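Local coordinates for protein alpha,alpha-trehalose-phosphate synthase (UDP-forming) (Burkholderia xenovorans, PDB 5V0T) that belongs to glycosyltransferase family 20, has the two-domain GT-B architecture and holds uridine-5'-diphosphate and 6-O-phosphono-alpha-D-glucopyranose, at residues 203-214 with 222-230. Residues are numbered along the deposited sequence; the frame is centred on the assembly and turned at random.
Sequences FCDYIVNEANGT and PLTIHAFGR
Thr214 and His226 form an antiparallel hydrogen-bonded pair, Thr214 N to His226 O at 2.8 Å and His226 N to Thr214 O. Helix 203-209 packs on strand 223-227 with their axes 9.3 Å apart and 36° from parallel. The chain leaves the helix through a short turn and enters edge strand 214-216, part of an antiparallel extension of the sheet in one half of this GT-B fold, with strand 230-236 on the other side of 223-227. Asn212, with positive phi, ends the helical path, and Gly213 N hydrogen-bonds to Ile207 O. Between helix and strand lies an apolar layer. Ile225 CD1 comes to the edge of the Phe203 ring, near its plane, 3.8 Å from CE2, while Ile207 CG1 lies over one face, toward the rim; Phe194 also meets this ring. Ile207 CG2, anti to its backbone N, meets Ile225 CG2, and CD1, at the end of the other branch, reaches Ala227 CB at 3.9 Å. Cys204 SG touches Leu223 CD1 at 3.5 Å. On the other face of the sheet, Thr214 OG1 lies 3.4 Å from His226 CB. Past the strand, a type I' turn from Ala227 to Arg230 places Phe228 CZ 3.7 Å from Ala211 CB. There one water links the two backbones, donating to Ala211 O and accepting from Phe228 N at 2.8 Å.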
ATOM      1  N   PHE A 203     -17.645   4.651   0.316  1.00 21.42           N
ATOM      2  CA  PHE A 203     -18.398   3.619   1.027  1.00 18.97           C
ATOM      3  C   PHE A 203     -19.794   4.114   1.382  1.00 17.32           C
ATOM      4  O   PHE A 203     -20.794   3.430   1.117  1.00 21.13           O
ATOM      5  CB  PHE A 203     -17.643   3.178   2.287  1.00 20.31           C
ATOM      6  CG  PHE A 203     -18.432   2.247   3.172  1.00 20.04           C
ATOM      7  CD1 PHE A 203     -18.571   0.907   2.841  1.00 19.99           C
ATOM      8  CD2 PHE A 203     -19.047   2.722   4.328  1.00 22.00           C
ATOM      9  CE1 PHE A 203     -19.312   0.043   3.663  1.00 19.53           C
ATOM     10  CE2 PHE A 203     -19.797   1.871   5.155  1.00 22.37           C
ATOM     11  CZ  PHE A 203     -19.932   0.536   4.818  1.00 22.02           C
ATOM     12  N   CYS A 204     -19.892   5.314   1.973  1.00 17.86           N
ATOM     13  CA  CYS A 204     -21.205   5.827   2.364  1.00 22.42           C
ATOM     14  C   CYS A 204     -22.091   6.089   1.157  1.00 20.82           C
ATOM     15  O   CYS A 204     -23.311   5.885   1.226  1.00 21.62           O
ATOM     16  CB  CYS A 204     -21.056   7.105   3.190  1.00 24.75           C
ATOM     17  SG  CYS A 204     -20.218   6.841   4.765  1.00 25.38           S
ATOM     18  N   ASP A 205     -21.495   6.522   0.045  1.00 20.22           N
ATOM     19  CA  ASP A 205     -22.261   6.728  -1.181  1.00 23.63           C
ATOM     20  C   ASP A 205     -22.911   5.424  -1.648  1.00 25.23           C
ATOM     21  O   ASP A 205     -24.077   5.415  -2.060  1.00 22.70           O
ATOM     22  CB  ASP A 205     -21.341   7.298  -2.264  1.00 24.58           C
ATOM     23  CG  ASP A 205     -22.097   7.832  -3.463  1.00 42.27           C
ATOM     24  OD1 ASP A 205     -23.044   8.622  -3.268  1.00 50.49           O
ATOM     25  OD2 ASP A 205     -21.735   7.482  -4.603  1.00 44.47           O
ATOM     26  N   TYR A 206     -22.173   4.309  -1.590  1.00 22.89           N
ATOM     27  CA  TYR A 206     -22.773   3.020  -1.929  1.00 22.85           C
ATOM     28  C   TYR A 206     -23.894   2.667  -0.955  1.00 19.49           C
ATOM     29  O   TYR A 206     -24.993   2.272  -1.368  1.00 23.14           O
ATOM     30  CB  TYR A 206     -21.705   1.918  -1.947  1.00 19.99           C
ATOM     31  CG  TYR A 206     -22.270   0.569  -2.378  1.00 23.65           C
ATOM     32  CD1 TYR A 206     -22.940  -0.254  -1.473  1.00 27.04           C
ATOM     33  CD2 TYR A 206     -22.148   0.132  -3.691  1.00 21.75           C
ATOM     34  CE1 TYR A 206     -23.480  -1.470  -1.861  1.00 27.16           C
ATOM     35  CE2 TYR A 206     -22.669  -1.091  -4.085  1.00 18.24           C
ATOM     36  CZ  TYR A 206     -23.333  -1.890  -3.162  1.00 25.46           C
ATOM     37  OH  TYR A 206     -23.874  -3.101  -3.546  1.00 27.05           O
ATOM     38  N   ILE A 207     -23.630   2.794   0.349  1.00 25.10           N
ATOM     39  CA  ILE A 207     -24.640   2.462   1.362  1.00 24.47           C
ATOM     40  C   ILE A 207     -25.941   3.217   1.099  1.00 27.86           C
ATOM     41  O   ILE A 207     -27.042   2.639   1.129  1.00 27.32           O
ATOM     42  CB  ILE A 207     -24.095   2.764   2.772  1.00 25.69           C
ATOM     43  CG1 ILE A 207     -22.945   1.810   3.140  1.00 22.39           C
ATOM     44  CG2 ILE A 207     -25.223   2.730   3.800  1.00 24.89           C
ATOM     45  CD1 ILE A 207     -23.366   0.361   3.300  1.00 20.74           C
ATOM     46  N   VAL A 208     -25.838   4.526   0.842  1.00 24.31           N
ATOM     47  CA  VAL A 208     -27.043   5.346   0.697  1.00 26.14           C
ATOM     48  C   VAL A 208     -27.710   5.116  -0.656  1.00 26.00           C
ATOM     49  O   VAL A 208     -28.933   4.975  -0.741  1.00 28.68           O
ATOM     50  CB  VAL A 208     -26.699   6.833   0.917  1.00 32.25           C
ATOM     51  CG1 VAL A 208     -27.863   7.722   0.512  1.00 34.01           C
ATOM     52  CG2 VAL A 208     -26.310   7.077   2.375  1.00 28.77           C
ATOM     53  N   ASN A 209     -26.923   5.047  -1.730  1.00 30.48           N
ATOM     54  CA  ASN A 209     -27.473   5.081  -3.079  1.00 34.68           C
ATOM     55  C   ASN A 209     -27.592   3.716  -3.743  1.00 35.12           C
ATOM     56  O   ASN A 209     -28.339   3.595  -4.718  1.00 29.70           O
ATOM     57  CB  ASN A 209     -26.628   6.002  -3.959  1.00 29.55           C
ATOM     58  CG  ASN A 209     -26.798   7.445  -3.582  1.00 29.95           C
ATOM     59  OD1 ASN A 209     -27.918   7.931  -3.506  1.00 34.26           O
ATOM     60  ND2 ASN A 209     -25.697   8.132  -3.302  1.00 28.85           N
ATOM     61  N   GLU A 210     -26.898   2.694  -3.248  1.00 29.31           N
ATOM     62  CA  GLU A 210     -27.028   1.348  -3.791  1.00 27.78           C
ATOM     63  C   GLU A 210     -27.553   0.320  -2.793  1.00 29.82           C
ATOM     64  O   GLU A 210     -28.125  -0.679  -3.220  1.00 38.55           O
ATOM     65  CB  GLU A 210     -25.673   0.861  -4.352  1.00 21.96           C
ATOM     66  CG  GLU A 210     -25.061   1.811  -5.368  1.00 21.90           C
ATOM     67  CD  GLU A 210     -25.944   2.016  -6.598  1.00 33.21           C
ATOM     68  OE1 GLU A 210     -26.767   1.126  -6.909  1.00 33.16           O
ATOM     69  OE2 GLU A 210     -25.812   3.071  -7.255  1.00 35.05           O
ATOM     70  N   ALA A 211     -27.385   0.530  -1.487  1.00 32.42           N
ATOM     71  CA  ALA A 211     -27.851  -0.431  -0.487  1.00 32.39           C
ATOM     72  C   ALA A 211     -29.076   0.046   0.280  1.00 29.80           C
ATOM     73  O   ALA A 211     -29.551  -0.668   1.171  1.00 35.16           O
ATOM     74  CB  ALA A 211     -26.727  -0.768   0.506  1.00 27.81           C
ATOM     75  N   ASN A 212     -29.596   1.233  -0.035  1.00 29.81           N
ATOM     76  CA  ASN A 212     -30.806   1.759   0.605  1.00 33.51           C
ATOM     77  C   ASN A 212     -30.615   1.927   2.114  1.00 30.43           C
ATOM     78  O   ASN A 212     -31.571   1.882   2.885  1.00 31.28           O
ATOM     79  CB  ASN A 212     -32.024   0.875   0.289  1.00 40.21           C
ATOM     80  CG  ASN A 212     -33.337   1.507   0.715  1.00 63.84           C
ATOM     81  OD1 ASN A 212     -33.699   2.587   0.247  1.00 69.74           O
ATOM     82  ND2 ASN A 212     -34.055   0.834   1.613  1.00 71.70           N
ATOM     83  N   GLY A 213     -29.374   2.141   2.552  1.00 31.51           N
ATOM     84  CA  GLY A 213     -29.066   2.322   3.952  1.00 26.10           C
ATOM     85  C   GLY A 213     -28.859   3.784   4.307  1.00 29.46           C
ATOM     86  O   GLY A 213     -29.193   4.697   3.548  1.00 32.10           O
ATOM     87  N   THR A 214     -28.291   4.006   5.496  1.00 26.73           N
ATOM     88  CA  THR A 214     -28.012   5.359   5.957  1.00 28.99           C
ATOM     89  C   THR A 214     -26.619   5.427   6.566  1.00 26.73           C
ATOM     90  O   THR A 214     -26.064   4.430   7.046  1.00 29.16           O
ATOM     91  CB  THR A 214     -29.044   5.869   6.992  1.00 29.23           C
ATOM     92  OG1 THR A 214     -28.998   5.056   8.170  1.00 30.30           O
ATOM     93  CG2 THR A 214     -30.456   5.871   6.432  1.00 30.65           C
ATOM     94  N   PRO A 222     -16.540   8.513  14.580  1.00 38.55           N
ATOM     95  CA  PRO A 222     -16.952   7.635  13.479  1.00 31.20           C
ATOM     96  C   PRO A 222     -18.420   7.818  13.137  1.00 32.28           C
ATOM     97  O   PRO A 222     -19.250   8.136  13.992  1.00 37.15           O
ATOM     98  CB  PRO A 222     -16.684   6.221  14.016  1.00 27.42           C
ATOM     99  CG  PRO A 222     -15.815   6.410  15.241  1.00 31.77           C
ATOM    100  CD  PRO A 222     -16.191   7.749  15.791  1.00 32.80           C
ATOM    101  N   LEU A 223     -18.732   7.619  11.859  1.00 27.39           N
ATOM    102  CA  LEU A 223     -20.117   7.596  11.417  1.00 27.15           C
ATOM    103  C   LEU A 223     -20.804   6.329  11.908  1.00 25.46           C
ATOM    104  O   LEU A 223     -20.169   5.298  12.128  1.00 32.01           O
ATOM    105  CB  LEU A 223     -20.194   7.646   9.889  1.00 32.77           C
ATOM    106  CG  LEU A 223     -19.313   8.705   9.227  1.00 31.56           C
ATOM    107  CD1 LEU A 223     -19.417   8.616   7.715  1.00 34.04           C
ATOM    108  CD2 LEU A 223     -19.719  10.079   9.711  1.00 34.49           C
ATOM    109  N   THR A 224     -22.118   6.407  12.071  1.00 26.73           N
ATOM    110  CA  THR A 224     -22.936   5.231  12.311  1.00 29.30           C
ATOM    111  C   THR A 224     -23.578   4.807  11.001  1.00 28.10           C
ATOM    112  O   THR A 224     -24.193   5.627  10.308  1.00 27.14           O
ATOM    113  CB  THR A 224     -24.009   5.515  13.361  1.00 36.44           C
ATOM    114  OG1 THR A 224     -23.376   6.001  14.546  1.00 32.58           O
ATOM    115  CG2 THR A 224     -24.790   4.244  13.685  1.00 31.91           C
ATOM    116  N   ILE A 225     -23.424   3.530  10.662  1.00 25.09           N
ATOM    117  CA  ILE A 225     -23.965   2.956   9.437  1.00 24.74           C
ATOM    118  C   ILE A 225     -25.163   2.082   9.792  1.00 26.66           C
ATOM    119  O   ILE A 225     -25.090   1.268  10.720  1.00 28.69           O
ATOM    120  CB  ILE A 225     -22.912   2.127   8.687  1.00 22.88           C
ATOM    121  CG1 ILE A 225     -21.633   2.938   8.438  1.00 26.75           C
ATOM    122  CG2 ILE A 225     -23.501   1.630   7.384  1.00 24.79           C
ATOM    123  CD1 ILE A 225     -21.838   4.125   7.511  1.00 27.22           C
ATOM    124  N   HIS A 226     -26.251   2.234   9.042  1.00 25.10           N
ATOM    125  CA  HIS A 226     -27.392   1.331   9.114  1.00 28.07           C
ATOM    126  C   HIS A 226     -27.630   0.777   7.721  1.00 30.50           C
ATOM    127  O   HIS A 226     -27.949   1.537   6.801  1.00 26.83           O
ATOM    128  CB  HIS A 226     -28.649   2.042   9.619  1.00 30.69           C
ATOM    129  CG  HIS A 226     -28.554   2.533  11.030  1.00 33.81           C
ATOM    130  ND1 HIS A 226     -29.007   1.799  12.106  1.00 36.69           N
ATOM    131  CD2 HIS A 226     -28.090   3.697  11.540  1.00 34.89           C
ATOM    132  CE1 HIS A 226     -28.814   2.485  13.218  1.00 35.07           C
ATOM    133  NE2 HIS A 226     -28.256   3.640  12.902  1.00 35.45           N
ATOM    134  N   ALA A 227     -27.480  -0.537   7.564  1.00 26.44           N
ATOM    135  CA  ALA A 227     -27.667  -1.163   6.262  1.00 30.86           C
ATOM    136  C   ALA A 227     -27.779  -2.667   6.443  1.00 30.79           C
ATOM    137  O   ALA A 227     -27.166  -3.240   7.349  1.00 30.02           O
ATOM    138  CB  ALA A 227     -26.521  -0.826   5.297  1.00 26.22           C
ATOM    139  N   PHE A 228     -28.576  -3.292   5.575  1.00 29.99           N
ATOM    140  CA  PHE A 228     -28.762  -4.745   5.575  1.00 32.01           C
ATOM    141  C   PHE A 228     -29.227  -5.250   6.936  1.00 35.39           C
ATOM    142  O   PHE A 228     -28.852  -6.341   7.371  1.00 39.01           O
ATOM    143  CB  PHE A 228     -27.480  -5.471   5.163  1.00 28.42           C
ATOM    144  CG  PHE A 228     -26.930  -5.045   3.838  1.00 29.43           C
ATOM    145  CD1 PHE A 228     -27.489  -5.514   2.656  1.00 36.64           C
ATOM    146  CD2 PHE A 228     -25.838  -4.190   3.771  1.00 25.94           C
ATOM    147  CE1 PHE A 228     -26.974  -5.125   1.431  1.00 29.70           C
ATOM    148  CE2 PHE A 228     -25.316  -3.801   2.554  1.00 29.77           C
ATOM    149  CZ  PHE A 228     -25.884  -4.271   1.378  1.00 27.95           C
ATOM    150  N   GLY A 229     -30.030  -4.442   7.631  1.00 29.22           N
ATOM    151  CA  GLY A 229     -30.477  -4.792   8.962  1.00 31.26           C
ATOM    152  C   GLY A 229     -29.442  -4.658  10.058  1.00 32.06           C
ATOM    153  O   GLY A 229     -29.758  -4.923  11.222  1.00 30.20           O
ATOM    154  N   ARG A 230     -28.222  -4.252   9.743  1.00 30.14           N
ATOM    155  CA  ARG A 230     -27.156  -4.198  10.728  1.00 29.10           C
ATOM    156  C   ARG A 230     -26.822  -2.751  11.075  1.00 31.97           C
ATOM    157  O   ARG A 230     -27.132  -1.818  10.330  1.00 28.83           O
ATOM    158  CB  ARG A 230     -25.918  -4.940  10.206  1.00 27.82           C
ATOM    159  CG  ARG A 230     -26.258  -6.356   9.738  1.00 33.53           C
ATOM    160  CD  ARG A 230     -25.049  -7.252   9.603  1.00 49.89           C
ATOM    161  NE  ARG A 230     -24.959  -8.177  10.728  1.00 61.58           N
ATOM    162  CZ  ARG A 230     -24.352  -7.891  11.876  1.00 60.13           C
ATOM    163  NH1 ARG A 230     -23.777  -6.706  12.045  1.00 57.03           N
ATOM    164  NH2 ARG A 230     -24.320  -8.788  12.851  1.00 60.97           N
TER
HETATM  165  O   HOH W   1     -29.900  -1.798   3.555  1.00 34.57           O